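PDB 3MZV: decaprenyl diphosphate synthase from Rhodobacter capsulatus, which probably condenses isopentenyl diphosphate with farnesyl diphosphate, using magnesium, to make the long all-trans polyprenyl diphosphate precursor of isoprenoid quinone side chains. Local coordinates for residues 177-182 / 215-220; 265-268 / 272-275. All coordinates share one frame; numbering follows the deposited sequence.

Contact 1 of 2, residues 177-182 / 215-220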
# COMPACT_ATOMS: atom_id res chain seq x y z
N ARG B 177 11.98 3.78 14.99
CA ARG B 177 11.62 2.38 15.25
C ARG B 177 10.51 1.96 14.28
O ARG B 177 10.55 0.87 13.70
CB ARG B 177 11.21 2.17 16.72
CG ARG B 177 10.89 0.72 17.14
CD ARG B 177 11.03 0.60 18.65
NE ARG B 177 12.24 -0.02 19.16
CZ ARG B 177 12.76 0.23 20.37
NH1 ARG B 177 13.85 -0.40 20.79
NH2 ARG B 177 12.22 1.15 21.17
N GLY B 178 9.54 2.83 14.06
CA GLY B 178 8.47 2.55 13.10
C GLY B 178 8.93 2.58 11.65
O GLY B 178 8.73 1.61 10.91
N LYS B 179 9.54 3.68 11.26
CA LYS B 179 9.95 3.96 9.89
C LYS B 179 11.07 3.05 9.36
O LYS B 179 11.22 2.87 8.15
CB LYS B 179 10.49 5.38 9.85
CG LYS B 179 10.53 6.03 8.53
CD LYS B 179 11.71 7.00 8.33
CE LYS B 179 12.27 7.69 9.55
NZ LYS B 179 13.37 8.64 9.14
N THR B 180 11.95 2.62 10.27
CA THR B 180 13.18 1.93 9.85
C THR B 180 13.42 0.63 10.60
O THR B 180 13.68 -0.41 9.94
CB THR B 180 14.43 2.83 9.96
OG1 THR B 180 14.33 3.92 9.02
CG2 THR B 180 15.73 2.01 9.64
N ALA B 181 13.37 0.65 11.93
CA ALA B 181 13.77 -0.55 12.70
C ALA B 181 12.78 -1.69 12.56
O ALA B 181 13.19 -2.85 12.58
CB ALA B 181 13.94 -0.23 14.17
N ALA B 182 11.49 -1.35 12.44
CA ALA B 182 10.42 -2.35 12.42
C ALA B 182 10.60 -3.35 11.31
O ALA B 182 10.33 -4.51 11.52
CB ALA B 182 9.05 -1.69 12.34
N ALA B 215 20.26 1.79 15.06
CA ALA B 215 21.61 2.27 14.77
C ALA B 215 21.71 2.78 13.37
O ALA B 215 22.28 3.82 13.12
CB ALA B 215 22.70 1.16 15.02
N PHE B 216 21.10 2.05 12.44
CA PHE B 216 21.23 2.37 11.05
C PHE B 216 20.65 3.77 10.74
O PHE B 216 21.25 4.57 10.07
CB PHE B 216 20.46 1.27 10.29
CG PHE B 216 20.54 1.37 8.83
CD1 PHE B 216 21.53 0.70 8.14
CD2 PHE B 216 19.53 2.04 8.11
CE1 PHE B 216 21.56 0.73 6.73
CE2 PHE B 216 19.56 2.08 6.70
CZ PHE B 216 20.56 1.42 6.02
N GLN B 217 19.48 4.05 11.28
CA GLN B 217 18.83 5.33 11.07
C GLN B 217 19.57 6.46 11.81
O GLN B 217 19.72 7.53 11.27
CB GLN B 217 17.41 5.34 11.54
CG GLN B 217 16.70 6.64 11.22
CD GLN B 217 16.63 6.89 9.74
OE1 GLN B 217 17.08 7.93 9.23
NE2 GLN B 217 16.09 5.93 9.04
N ILE B 218 19.99 6.22 13.05
CA ILE B 218 20.76 7.24 13.76
C ILE B 218 22.02 7.60 13.00
O ILE B 218 22.35 8.80 12.87
CB ILE B 218 21.12 6.81 15.23
CG1 ILE B 218 19.85 6.58 16.03
CG2 ILE B 218 22.02 7.92 15.87
CD1 ILE B 218 20.01 6.02 17.51
N VAL B 219 22.70 6.62 12.42
CA VAL B 219 23.89 6.89 11.59
C VAL B 219 23.53 7.81 10.39
O VAL B 219 24.17 8.78 10.15
CB VAL B 219 24.60 5.61 11.08
CG1 VAL B 219 25.59 5.92 9.91
CG2 VAL B 219 25.37 4.94 12.21
N ASP B 220 22.46 7.52 9.71
CA ASP B 220 22.03 8.39 8.62
C ASP B 220 21.70 9.80 9.09
O ASP B 220 22.12 10.80 8.45
CB ASP B 220 20.82 7.78 7.96
CG ASP B 220 21.20 6.73 6.94
OD1 ASP B 220 22.39 6.69 6.55
OD2 ASP B 220 20.29 5.99 6.52
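K179 and T180 of helix 169-194 meet F216 and Q217 of helix 199-224 in a small, mostly polar helix-helix contact near the middle of the all-helical isoprenoid synthase fold. The local axes pass 9.2 Å apart at 115°, and this steep crossing limits the contact to a few residues. T180 and Q217 meet in the middle. With OG1 beside the backbone N (chi1 -65°), CG2 of T180 is left anti to it, and the hydroxyl faces the amide group of Q217. Threonine suits the place because its methyl serves a second neighbour, CG2 sitting 4.1 Å from CD2 of F216, obliquely to the ring. The lysine chain, bent at chi2 and chi3, crosses Q217 at about a right angle and brings K179 NZ to 3.7 Å from Q217 CD; Q158 accepts a hydrogen bond from the same ammonium. A wider pi-type turn at 177-181 interrupts the regular helix here. Q217 lies just before the second aspartate-rich motif, which begins with D220 and D221. As in relatives, where the lysine meets the allylic diphosphate and the threonine and glutamine lie by the reacting carbon, this polar cluster is probably suited to an anionic substrate and a positively charged intermediate.

Contact 2 of 2, residues 265-268 / 272-275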
# COMPACT_ATOMS: atom_id res chain seq x y z
N LYS B 265 13.47 28.21 16.66
CA LYS B 265 12.10 28.55 16.33
C LYS B 265 11.99 29.08 14.88
O LYS B 265 11.10 28.65 14.09
CB LYS B 265 11.60 29.60 17.31
CG LYS B 265 10.14 29.54 17.64
CD LYS B 265 9.78 30.50 18.84
CE LYS B 265 10.43 30.04 20.20
NZ LYS B 265 9.45 29.32 21.13
N ARG B 266 12.90 29.99 14.55
CA ARG B 266 12.99 30.58 13.23
C ARG B 266 13.17 29.53 12.15
O ARG B 266 12.35 29.45 11.24
CB ARG B 266 14.14 31.62 13.14
CG ARG B 266 14.31 32.25 11.79
CD ARG B 266 15.19 33.46 11.82
NE ARG B 266 16.60 33.12 12.03
CZ ARG B 266 17.41 32.63 11.09
NH1 ARG B 266 18.68 32.40 11.38
NH2 ARG B 266 16.96 32.40 9.84
N VAL B 267 14.20 28.72 12.27
CA VAL B 267 14.60 27.84 11.20
C VAL B 267 13.81 26.51 11.16
O VAL B 267 13.67 25.93 10.09
CB VAL B 267 16.16 27.53 11.16
CG1 VAL B 267 17.02 28.79 11.02
CG2 VAL B 267 16.60 26.73 12.35
N ILE B 268 13.30 26.05 12.30
CA ILE B 268 12.56 24.77 12.39
C ILE B 268 11.03 24.98 12.41
O ILE B 268 10.33 24.45 11.54
CB ILE B 268 12.98 23.94 13.63
CG1 ILE B 268 14.43 23.44 13.52
CG2 ILE B 268 12.05 22.71 13.83
CD1 ILE B 268 14.79 22.75 12.21
N ASP B 272 11.93 29.78 8.29
CA ASP B 272 12.62 30.88 7.65
C ASP B 272 14.10 30.54 7.65
O ASP B 272 14.84 30.90 8.57
CB ASP B 272 12.32 32.16 8.42
CG ASP B 272 13.08 33.39 7.90
OD1 ASP B 272 13.76 33.33 6.84
OD2 ASP B 272 12.99 34.44 8.60
N GLN B 273 14.53 29.79 6.65
CA GLN B 273 15.94 29.41 6.55
C GLN B 273 16.60 30.29 5.54
O GLN B 273 16.05 30.53 4.49
CB GLN B 273 16.10 27.92 6.23
CG GLN B 273 15.52 27.07 7.33
CD GLN B 273 15.55 25.57 7.09
OE1 GLN B 273 16.06 25.08 6.07
NE2 GLN B 273 15.03 24.82 8.06
N GLN B 274 17.79 30.78 5.86
CA GLN B 274 18.50 31.66 4.99
C GLN B 274 19.89 31.12 4.84
O GLN B 274 20.28 30.20 5.54
CB GLN B 274 18.50 33.11 5.53
CG GLN B 274 17.08 33.63 5.93
CD GLN B 274 17.10 35.07 6.43
OE1 GLN B 274 18.00 35.84 6.11
NE2 GLN B 274 16.11 35.43 7.24
N ASP B 275 20.66 31.70 3.92
CA ASP B 275 22.01 31.20 3.69
C ASP B 275 22.85 31.28 4.93
O ASP B 275 22.85 32.28 5.64
CB ASP B 275 22.69 31.93 2.54
CG ASP B 275 22.14 31.47 1.23
OD1 ASP B 275 22.50 30.35 0.81
OD2 ASP B 275 21.33 32.21 0.65
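The backbone turns back at the end of helix 258-270, where D272 N donates to R266 O (3.0 Å), a bond spanning six residues that closes the turn. The next carbonyl is taken by a side chain: Q273 NE2 donates to V267 O at 2.7 Å and 169°, nearly straight and close to the amide plane. Extended beyond CG, the glutamine also lays its CG 3.9 Å from V267 CB, and the same NE2 donates to F240 O. A leucine in place of Q273 would probably leave both carbonyls, of V267 and F240, without this donor and the loop less firmly tied. CG of R266 is anti to the backbone N (chi1 179°), and a bend at chi3 (72°) brings NH2 to 2.9 Å from D272 O in a weak bond; its stronger partner is D277. V267 CG1 lies 3.7 Å above one face of the guanidinium, offset toward its rim, an apolar neighbour for the flat group. Within the loop, Q274 NE2 donates to D272 OD1 (3.2 Å), which probably restrains both side chains. Backbone and side-chain amide donors on carbonyls near the helix's C-terminal end are typical of a C-terminal cap, here leading into helix 277-287.

How the contacts relate
Contact 1 comes first along the chain and closes before contact 2 opens, and all four segments belong to the polyprenyl synthetase family region. They share no helix: contact 1 joins helices 169-194 and 199-224, whereas contact 2 ties the end of helix 258-270 to the loop before helix 277-287. The contact centres lie about 26 Å apart and their nearest atoms about 15 Å, so they do not touch. The centre of contact 1 lies about 5 Å from the centre of the chain, that of contact 2 about 28 Å from it, at the surface. The first thus belongs to the probable substrate pocket, while the second shapes a turn between peripheral helices.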